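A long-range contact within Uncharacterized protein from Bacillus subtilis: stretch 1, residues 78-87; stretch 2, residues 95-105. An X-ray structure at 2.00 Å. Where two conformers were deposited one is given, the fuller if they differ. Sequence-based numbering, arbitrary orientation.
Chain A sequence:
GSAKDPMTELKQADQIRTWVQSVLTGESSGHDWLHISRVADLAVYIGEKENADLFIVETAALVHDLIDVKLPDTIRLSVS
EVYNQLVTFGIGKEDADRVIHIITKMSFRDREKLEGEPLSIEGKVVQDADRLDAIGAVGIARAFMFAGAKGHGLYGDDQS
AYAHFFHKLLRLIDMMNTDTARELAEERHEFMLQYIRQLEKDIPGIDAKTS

Stretch 1 (78-87) SVSEVYNQLV
Stretch 2 (95-105) DADRVIHIITK

Two helices of one chain pack side by side in a nearly antiparallel arrangement. Ser 78 precedes the first helix, which runs from Val 79 through Val 87 and continues beyond it; residues 95-105 are helical throughout and belong to a helix that extends past both ends. Helical backbone angles are mostly close to -64/-42; Tyr 83 (-52/-51), Ile 102 (-66/-56), Ile 103 (-72/-23) and Thr 104 (-84/-32) depart most, while Ser 78 is extended at -79/163. The axes approach to 9.9 Å, with 151° between their N-to-C directions. Register is set by Tyr 83 and Ala 96, whose CA atoms lie 6.4 Å apart; the small alanine occupies this close point. Successive i to i+4 bonds hold each helix, for example Tyr 83 N to Val 79 O at 2.9 Å and Ile 100 N to Ala 96 O at 3.0 Å.

Ser 78 (chi1 p) caps the first helix: its OG accepts from Glu 81 N at 3.1 Å. Glu 81 (m, t, chi3 -11°) returns the bond, its OE1 accepting from Ser 78 N at 2.9 Å, so the two residues are tied by hydrogen bonds in both directions.

No hydrogen bond crosses between the stretches; the contact is mainly apolar and buries 413 Å², both sides summed. Ile 100 (m, m), pointing toward the first helix, gives up the largest area and meets three residues. Its CG2 lies 3.6 Å from Val 79 CG1, its CD1 lies 3.9 Å from Val 82 CG1, and its CG1 sits at the edge of the Tyr 83 ring, near the ring plane, 4.0 Å from Tyr 83 CD1. Val 79 and Val 82 are both t and point toward the second helix. The antiparallel run places Val 79 near the later turns, where its CG2 is 3.6 Å from Thr 104 CG2. Thr 104 (p) directs its OG1 back to its own helix, donating to Ile 100 O at 2.8 Å and leaving the methyl for Val 79.

Tyr 83 (chi1 t, chi2 86°) leaves its backbone sideways, yet its ring reaches across: CE1 is 3.9 Å from Ala 96 CB and 3.5 Å from Asp 97 OD1. Asp 97 (m, chi2 -7°) also starts sideways before its end comes nearer. Val 87 (t) sets CG2 4.0 Å from Ala 96 CB. Among buried side chains, Leu 86 (m, t) brings CD1 to 3.9 Å from Val 99 CG1 (Val 99 is t), and Val 82 CG1 stands 4.1 Å from CD1 of Ile 103 (p, t).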

# COMPACT_ATOMS: atom_id res chain seq x y z
N SER A 78 -12.55 -24.76 11.68
CA SER A 78 -13.11 -24.76 13.01
C SER A 78 -11.99 -25.08 13.97
O SER A 78 -10.92 -25.63 13.60
CB SER A 78 -14.20 -25.80 13.13
OG SER A 78 -13.64 -27.08 13.12
N VAL A 79 -12.24 -24.79 15.23
CA VAL A 79 -11.26 -25.05 16.26
C VAL A 79 -11.00 -26.55 16.36
O VAL A 79 -9.83 -27.00 16.49
CB VAL A 79 -11.69 -24.46 17.62
CG1 VAL A 79 -10.82 -25.00 18.78
CG2 VAL A 79 -11.66 -22.92 17.55
N SER A 80 -12.07 -27.35 16.27
CA SER A 80 -11.88 -28.82 16.32
C SER A 80 -11.02 -29.33 15.17
O SER A 80 -10.23 -30.26 15.35
CB SER A 80 -13.20 -29.60 16.47
OG SER A 80 -13.89 -29.72 15.26
N GLU A 81 -11.11 -28.72 14.00
CA GLU A 81 -10.30 -29.16 12.87
C GLU A 81 -8.83 -28.90 13.14
O GLU A 81 -8.00 -29.73 12.82
CB GLU A 81 -10.75 -28.47 11.55
CG GLU A 81 -11.99 -29.15 10.94
CD GLU A 81 -12.79 -28.29 9.96
OE1 GLU A 81 -12.57 -27.07 9.85
OE2 GLU A 81 -13.70 -28.82 9.37
N VAL A 82 -8.52 -27.72 13.70
CA VAL A 82 -7.15 -27.39 14.06
C VAL A 82 -6.62 -28.35 15.13
O VAL A 82 -5.56 -28.89 14.98
CB VAL A 82 -7.04 -25.93 14.53
CG1 VAL A 82 -5.66 -25.65 15.01
CG2 VAL A 82 -7.43 -24.96 13.37
N TYR A 83 -7.38 -28.51 16.20
CA TYR A 83 -7.04 -29.42 17.28
C TYR A 83 -6.73 -30.86 16.77
O TYR A 83 -5.68 -31.42 17.07
CB TYR A 83 -8.17 -29.46 18.33
CG TYR A 83 -7.89 -30.45 19.45
CD1 TYR A 83 -7.13 -30.07 20.56
CD2 TYR A 83 -8.33 -31.77 19.37
CE1 TYR A 83 -6.87 -30.97 21.58
CE2 TYR A 83 -8.05 -32.69 20.39
CZ TYR A 83 -7.31 -32.26 21.48
OH TYR A 83 -7.02 -33.13 22.47
N ASN A 84 -7.63 -31.40 15.94
CA ASN A 84 -7.52 -32.78 15.45
C ASN A 84 -6.28 -33.01 14.60
O ASN A 84 -5.63 -34.07 14.70
CB ASN A 84 -8.79 -33.18 14.70
CG ASN A 84 -10.00 -33.37 15.63
OD1 ASN A 84 -9.85 -33.47 16.83
ND2 ASN A 84 -11.21 -33.50 15.04
N GLN A 85 -5.92 -32.01 13.79
CA GLN A 85 -4.78 -32.13 12.91
C GLN A 85 -3.52 -32.09 13.72
O GLN A 85 -2.57 -32.85 13.47
CB GLN A 85 -4.80 -31.02 11.85
CG GLN A 85 -3.89 -31.22 10.66
CD GLN A 85 -4.53 -32.01 9.51
OE1 GLN A 85 -5.50 -32.74 9.73
NE2 GLN A 85 -3.96 -31.92 8.31
N LEU A 86 -3.47 -31.16 14.67
CA LEU A 86 -2.29 -31.12 15.58
C LEU A 86 -2.06 -32.46 16.27
O LEU A 86 -0.91 -32.94 16.34
CB LEU A 86 -2.43 -29.99 16.63
CG LEU A 86 -2.42 -28.57 16.08
CD1 LEU A 86 -2.77 -27.57 17.22
CD2 LEU A 86 -1.05 -28.30 15.43
N VAL A 87 -3.12 -33.04 16.82
CA VAL A 87 -3.01 -34.30 17.55
C VAL A 87 -2.59 -35.45 16.60
O VAL A 87 -1.79 -36.29 16.95
CB VAL A 87 -4.36 -34.61 18.31
CG1 VAL A 87 -4.44 -36.07 18.79
CG2 VAL A 87 -4.51 -33.64 19.48
N ASP A 95 -0.05 -29.89 24.99
CA ASP A 95 0.47 -28.88 24.09
C ASP A 95 -0.58 -28.40 23.13
O ASP A 95 -0.70 -27.19 22.88
CB ASP A 95 1.66 -29.43 23.31
CG ASP A 95 2.90 -29.50 24.17
OD1 ASP A 95 2.96 -28.82 25.22
OD2 ASP A 95 3.79 -30.22 23.79
N ALA A 96 -1.35 -29.34 22.60
CA ALA A 96 -2.42 -28.99 21.71
C ALA A 96 -3.50 -28.11 22.40
O ALA A 96 -3.96 -27.11 21.85
CB ALA A 96 -3.02 -30.29 21.10
N ASP A 97 -3.84 -28.43 23.65
CA ASP A 97 -4.78 -27.62 24.41
C ASP A 97 -4.23 -26.18 24.61
O ASP A 97 -5.00 -25.19 24.50
CB ASP A 97 -5.02 -28.26 25.82
CG ASP A 97 -6.03 -29.38 25.80
OD1 ASP A 97 -6.65 -29.60 24.76
OD2 ASP A 97 -6.20 -30.05 26.85
N ARG A 98 -2.92 -26.06 24.91
CA ARG A 98 -2.28 -24.76 25.13
C ARG A 98 -2.39 -23.92 23.86
O ARG A 98 -2.66 -22.73 23.92
CB ARG A 98 -0.78 -24.91 25.51
CG ARG A 98 -0.48 -25.36 26.93
CD ARG A 98 1.03 -25.63 27.16
NE ARG A 98 1.84 -24.42 27.26
CZ ARG A 98 3.18 -24.40 27.39
NH1 ARG A 98 3.88 -25.54 27.47
NH2 ARG A 98 3.82 -23.23 27.47
N VAL A 99 -2.13 -24.56 22.72
CA VAL A 99 -2.17 -23.88 21.44
C VAL A 99 -3.60 -23.40 21.17
O VAL A 99 -3.81 -22.22 20.86
CB VAL A 99 -1.66 -24.76 20.32
CG1 VAL A 99 -2.06 -24.15 18.95
CG2 VAL A 99 -0.11 -24.87 20.46
N ILE A 100 -4.59 -24.25 21.44
CA ILE A 100 -5.99 -23.88 21.23
C ILE A 100 -6.39 -22.70 22.13
O ILE A 100 -7.04 -21.74 21.66
CB ILE A 100 -6.90 -25.14 21.35
CG1 ILE A 100 -6.65 -26.11 20.20
CG2 ILE A 100 -8.45 -24.80 21.51
CD1 ILE A 100 -6.72 -25.51 18.75
N HIS A 101 -5.97 -22.73 23.39
CA HIS A 101 -6.30 -21.67 24.33
C HIS A 101 -5.74 -20.33 23.85
O HIS A 101 -6.37 -19.30 24.02
CB HIS A 101 -5.81 -22.00 25.75
CG HIS A 101 -6.66 -23.00 26.48
ND1 HIS A 101 -8.01 -22.83 26.71
CD2 HIS A 101 -6.32 -24.16 27.11
CE1 HIS A 101 -8.48 -23.86 27.41
NE2 HIS A 101 -7.47 -24.68 27.66
N ILE A 102 -4.56 -20.34 23.22
CA ILE A 102 -3.98 -19.11 22.68
C ILE A 102 -4.85 -18.60 21.54
O ILE A 102 -5.31 -17.44 21.57
CB ILE A 102 -2.52 -19.32 22.15
CG1 ILE A 102 -1.57 -19.59 23.32
CG2 ILE A 102 -2.04 -18.04 21.37
CD1 ILE A 102 -0.14 -20.08 22.88
N ILE A 103 -5.09 -19.43 20.53
CA ILE A 103 -5.69 -18.89 19.30
C ILE A 103 -7.16 -18.51 19.43
O ILE A 103 -7.62 -17.65 18.70
CB ILE A 103 -5.43 -19.81 18.09
CG1 ILE A 103 -6.18 -21.13 18.22
CG2 ILE A 103 -3.93 -20.05 18.00
CD1 ILE A 103 -5.94 -22.13 17.07
N THR A 104 -7.86 -19.08 20.40
CA THR A 104 -9.28 -18.77 20.61
C THR A 104 -9.42 -17.53 21.45
O THR A 104 -10.39 -16.77 21.28
CB THR A 104 -10.03 -19.93 21.28
OG1 THR A 104 -9.36 -20.31 22.49
CG2 THR A 104 -10.11 -21.16 20.31
N LYS A 105 -8.47 -17.32 22.35
CA LYS A 105 -8.33 -16.05 23.08
C LYS A 105 -7.99 -14.91 22.10
O LYS A 105 -8.62 -13.89 22.13
CB LYS A 105 -7.29 -16.16 24.20
CG LYS A 105 -7.80 -16.93 25.44
CD LYS A 105 -7.38 -16.28 26.79